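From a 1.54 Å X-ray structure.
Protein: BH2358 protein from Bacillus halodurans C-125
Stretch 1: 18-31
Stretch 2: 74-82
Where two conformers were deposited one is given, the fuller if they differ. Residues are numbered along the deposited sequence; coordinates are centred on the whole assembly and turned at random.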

# COMPACT_ATOMS: atom_id res chain seq x y z
N GLU A 18 6.95 -9.05 12.13
CA GLU A 18 6.18 -8.63 13.25
C GLU A 18 6.94 -7.66 14.15
O GLU A 18 6.39 -6.65 14.60
CB GLU A 18 5.72 -9.85 14.06
CG GLU A 18 4.60 -10.65 13.37
CD GLU A 18 4.36 -12.06 13.94
OE1 GLU A 18 5.21 -12.63 14.67
OE2 GLU A 18 3.26 -12.60 13.72
N VAL A 19 8.21 -7.97 14.41
CA VAL A 19 9.03 -7.08 15.21
C VAL A 19 9.21 -5.73 14.52
O VAL A 19 8.93 -4.67 15.11
CB VAL A 19 10.40 -7.72 15.57
CG1 VAL A 19 11.32 -6.69 16.27
CG2 VAL A 19 10.17 -8.96 16.51
N PHE A 20 9.64 -5.75 13.27
CA PHE A 20 9.89 -4.49 12.60
C PHE A 20 8.63 -3.65 12.44
O PHE A 20 8.64 -2.43 12.67
CB PHE A 20 10.55 -4.71 11.23
CG PHE A 20 10.85 -3.45 10.51
CD1 PHE A 20 11.93 -2.69 10.86
CD2 PHE A 20 10.02 -3.00 9.51
CE1 PHE A 20 12.23 -1.49 10.23
CE2 PHE A 20 10.32 -1.80 8.86
CZ PHE A 20 11.40 -1.07 9.23
N SER A 21 7.54 -4.30 12.09
CA SER A 21 6.30 -3.58 11.84
C SER A 21 5.72 -2.95 13.12
O SER A 21 5.25 -1.81 13.10
CB SER A 21 5.26 -4.48 11.18
OG SER A 21 5.68 -4.76 9.87
N THR A 22 5.72 -3.70 14.22
CA THR A 22 5.20 -3.18 15.46
C THR A 22 6.12 -2.09 16.01
O THR A 22 5.64 -1.06 16.50
CB THR A 22 4.95 -4.28 16.51
OG1 THR A 22 6.16 -4.97 16.82
CG2 THR A 22 3.88 -5.25 16.01
N TRP A 23 7.43 -2.30 15.95
CA TRP A 23 8.38 -1.25 16.34
C TRP A 23 8.18 0.02 15.53
O TRP A 23 8.15 1.14 16.08
CB TRP A 23 9.81 -1.78 16.16
CG TRP A 23 10.88 -0.86 16.61
CD1 TRP A 23 11.50 -0.88 17.83
CD2 TRP A 23 11.53 0.16 15.86
NE1 TRP A 23 12.46 0.08 17.89
CE2 TRP A 23 12.50 0.75 16.71
CE3 TRP A 23 11.39 0.65 14.55
CZ2 TRP A 23 13.33 1.78 16.30
CZ3 TRP A 23 12.18 1.68 14.16
CH2 TRP A 23 13.14 2.25 15.03
N THR A 24 8.02 -0.13 14.22
CA THR A 24 7.81 1.01 13.37
C THR A 24 6.47 1.73 13.66
O THR A 24 6.39 2.97 13.68
CB THR A 24 7.91 0.57 11.90
OG1 THR A 24 9.25 0.15 11.62
CG2 THR A 24 7.58 1.72 10.97
N TYR A 25 5.41 0.97 13.89
CA TYR A 25 4.11 1.53 14.23
C TYR A 25 4.17 2.36 15.52
O TYR A 25 3.62 3.44 15.67
CB TYR A 25 3.08 0.39 14.31
CG TYR A 25 1.64 0.83 14.42
CD1 TYR A 25 1.09 1.16 15.65
CD2 TYR A 25 0.81 0.91 13.28
CE1 TYR A 25 -0.23 1.51 15.75
CE2 TYR A 25 -0.51 1.28 13.40
CZ TYR A 25 -1.03 1.61 14.62
OH TYR A 25 -2.36 1.95 14.79
N LEU A 26 4.81 1.80 16.53
CA LEU A 26 5.03 2.50 17.80
C LEU A 26 5.84 3.79 17.59
O LEU A 26 5.50 4.83 18.12
CB LEU A 26 5.74 1.54 18.77
CG LEU A 26 6.17 2.11 20.12
CD1 LEU A 26 5.00 2.78 20.88
CD2 LEU A 26 6.86 1.01 20.97
N SER A 27 6.92 3.72 16.82
CA SER A 27 7.69 4.91 16.51
C SER A 27 6.84 5.96 15.76
O SER A 27 6.93 7.15 16.07
CB SER A 27 8.97 4.54 15.74
OG SER A 27 9.88 5.63 15.70
N THR A 28 6.04 5.52 14.79
CA THR A 28 5.12 6.41 14.07
C THR A 28 4.17 7.11 15.06
O THR A 28 4.02 8.34 15.02
CB THR A 28 4.40 5.66 12.96
OG1 THR A 28 5.40 5.14 12.07
CG2 THR A 28 3.48 6.64 12.19
N ASN A 29 3.57 6.33 15.96
CA ASN A 29 2.71 6.90 16.99
C ASN A 29 3.47 7.94 17.83
O ASN A 29 2.92 9.00 18.13
CB ASN A 29 2.11 5.84 17.91
CG ASN A 29 0.85 5.18 17.35
OD1 ASN A 29 0.43 5.49 16.24
ND2 ASN A 29 0.24 4.29 18.14
N ASN A 30 4.68 7.64 18.25
CA ASN A 30 5.44 8.58 19.06
C ASN A 30 5.62 9.90 18.35
O ASN A 30 5.52 10.98 18.93
CB ASN A 30 6.82 7.98 19.39
CG ASN A 30 6.77 6.87 20.41
OD1 ASN A 30 5.83 6.74 21.20
ND2 ASN A 30 7.86 6.09 20.44
N GLY A 31 5.91 9.82 17.05
CA GLY A 31 6.08 11.03 16.24
C GLY A 31 4.80 11.80 16.06
O GLY A 31 4.77 13.05 16.10
N GLY A 74 11.75 -8.91 24.30
CA GLY A 74 13.15 -8.58 24.21
C GLY A 74 13.46 -7.72 23.03
O GLY A 74 14.48 -7.90 22.39
N VAL A 75 12.58 -6.77 22.73
CA VAL A 75 12.80 -5.82 21.64
C VAL A 75 12.97 -4.42 22.25
O VAL A 75 12.14 -3.99 23.05
CB VAL A 75 11.62 -5.82 20.64
CG1 VAL A 75 11.86 -4.77 19.53
CG2 VAL A 75 11.33 -7.25 20.08
N GLY A 76 14.05 -3.73 21.88
CA GLY A 76 14.24 -2.36 22.29
C GLY A 76 13.18 -1.43 21.77
O GLY A 76 12.77 -1.54 20.62
N LEU A 77 12.77 -0.50 22.60
CA LEU A 77 11.73 0.47 22.24
C LEU A 77 12.33 1.66 21.56
O LEU A 77 13.46 2.04 21.84
CB LEU A 77 10.93 0.92 23.48
CG LEU A 77 10.19 -0.15 24.29
CD1 LEU A 77 9.29 0.46 25.37
CD2 LEU A 77 9.39 -1.08 23.39
N PRO A 78 11.58 2.27 20.63
CA PRO A 78 12.08 3.47 19.98
C PRO A 78 11.96 4.68 20.92
O PRO A 78 11.03 4.77 21.69
CB PRO A 78 11.13 3.65 18.78
CG PRO A 78 9.90 3.01 19.19
CD PRO A 78 10.24 1.89 20.15
N PRO A 79 12.88 5.61 20.85
CA PRO A 79 12.80 6.79 21.70
C PRO A 79 11.71 7.73 21.21
O PRO A 79 11.64 7.99 20.02
CB PRO A 79 14.17 7.42 21.54
CG PRO A 79 14.62 6.96 20.19
CD PRO A 79 14.09 5.58 20.02
N ALA A 80 10.91 8.22 22.14
CA ALA A 80 9.81 9.14 21.86
C ALA A 80 10.17 10.59 22.18
O ALA A 80 10.81 10.87 23.19
CB ALA A 80 8.63 8.75 22.68
N PRO A 81 9.75 11.53 21.33
CA PRO A 81 9.88 12.93 21.74
C PRO A 81 9.09 13.24 22.99
O PRO A 81 8.08 12.60 23.27
CB PRO A 81 9.29 13.69 20.56
CG PRO A 81 9.42 12.78 19.43
CD PRO A 81 9.22 11.39 19.97
N PRO A 82 9.54 14.24 23.78
CA PRO A 82 8.87 14.57 25.01
C PRO A 82 7.58 15.34 24.81
O PRO A 82 7.29 15.81 23.69
CB PRO A 82 9.89 15.47 25.72
CG PRO A 82 10.62 16.10 24.65
CD PRO A 82 10.72 15.08 23.56
O HOH W 1 14.76 1.09 19.58
O HOH W 2 9.89 6.94 18.34
O HOH W 3 5.90 11.51 21.69
O HOH W 4 8.62 3.82 22.57

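A proline-rich segment without regular secondary structure lies along one side of a helix, held by apolar packing and by water bridges rather than by any clear direct hydrogen bond.

Stretch 1 is helical throughout, with backbone bonds such as Trp23 N to Val19 O at 2.9 Å. Stretch 2 is extended and runs the same way along it. The two backbones draw together from Val19 and Val75, with CA atoms 7.6 Å apart, to Asn30 and Ala80, with CA atoms 5.2 Å apart. The contact buries 489 Å² in total.

At the wide end, Val19 and Val75 point toward each other, and Val19 CG1 meets Val75 CG1 at 3.8 Å. One turn on, Trp23 spans the gap with its large ring. Pro78 CG sits over one face of Trp23, 4.3 Å from the centroid of the Trp23 five-membered ring, in a CH-pi contact. Gly76 O lies at the ring edge, 3.1 Å from Trp23 CD1. Leu26 adds a second apolar wall to Pro78, with Leu26 CD2 at 3.6 Å from Pro78 CD. Ser27 CB also packs against Pro78 CB at 3.8 Å. Pro78 is thus the most deeply covered residue of the contact.

Proline has no backbone NH to donate, so the carbonyls carry much of the polar chemistry here. Water 1 accepts from Trp23 NE1 at 3.0 Å and gives a weak bond to Leu77 O at 2.8 Å. Asn30 ND2 donates to two waters: water 2, at 3.0 Å, donates to Pro79 O at 2.6 Å, and water 4, at 3.2 Å from Asn30 ND2, lies 2.7 Å from Pro78 O. Ser27 OG also bonds water 2, at 2.9 Å. The Asn30 side chain itself touches Ala80, with Asn30 CG 3.5 Å from Ala80 CB.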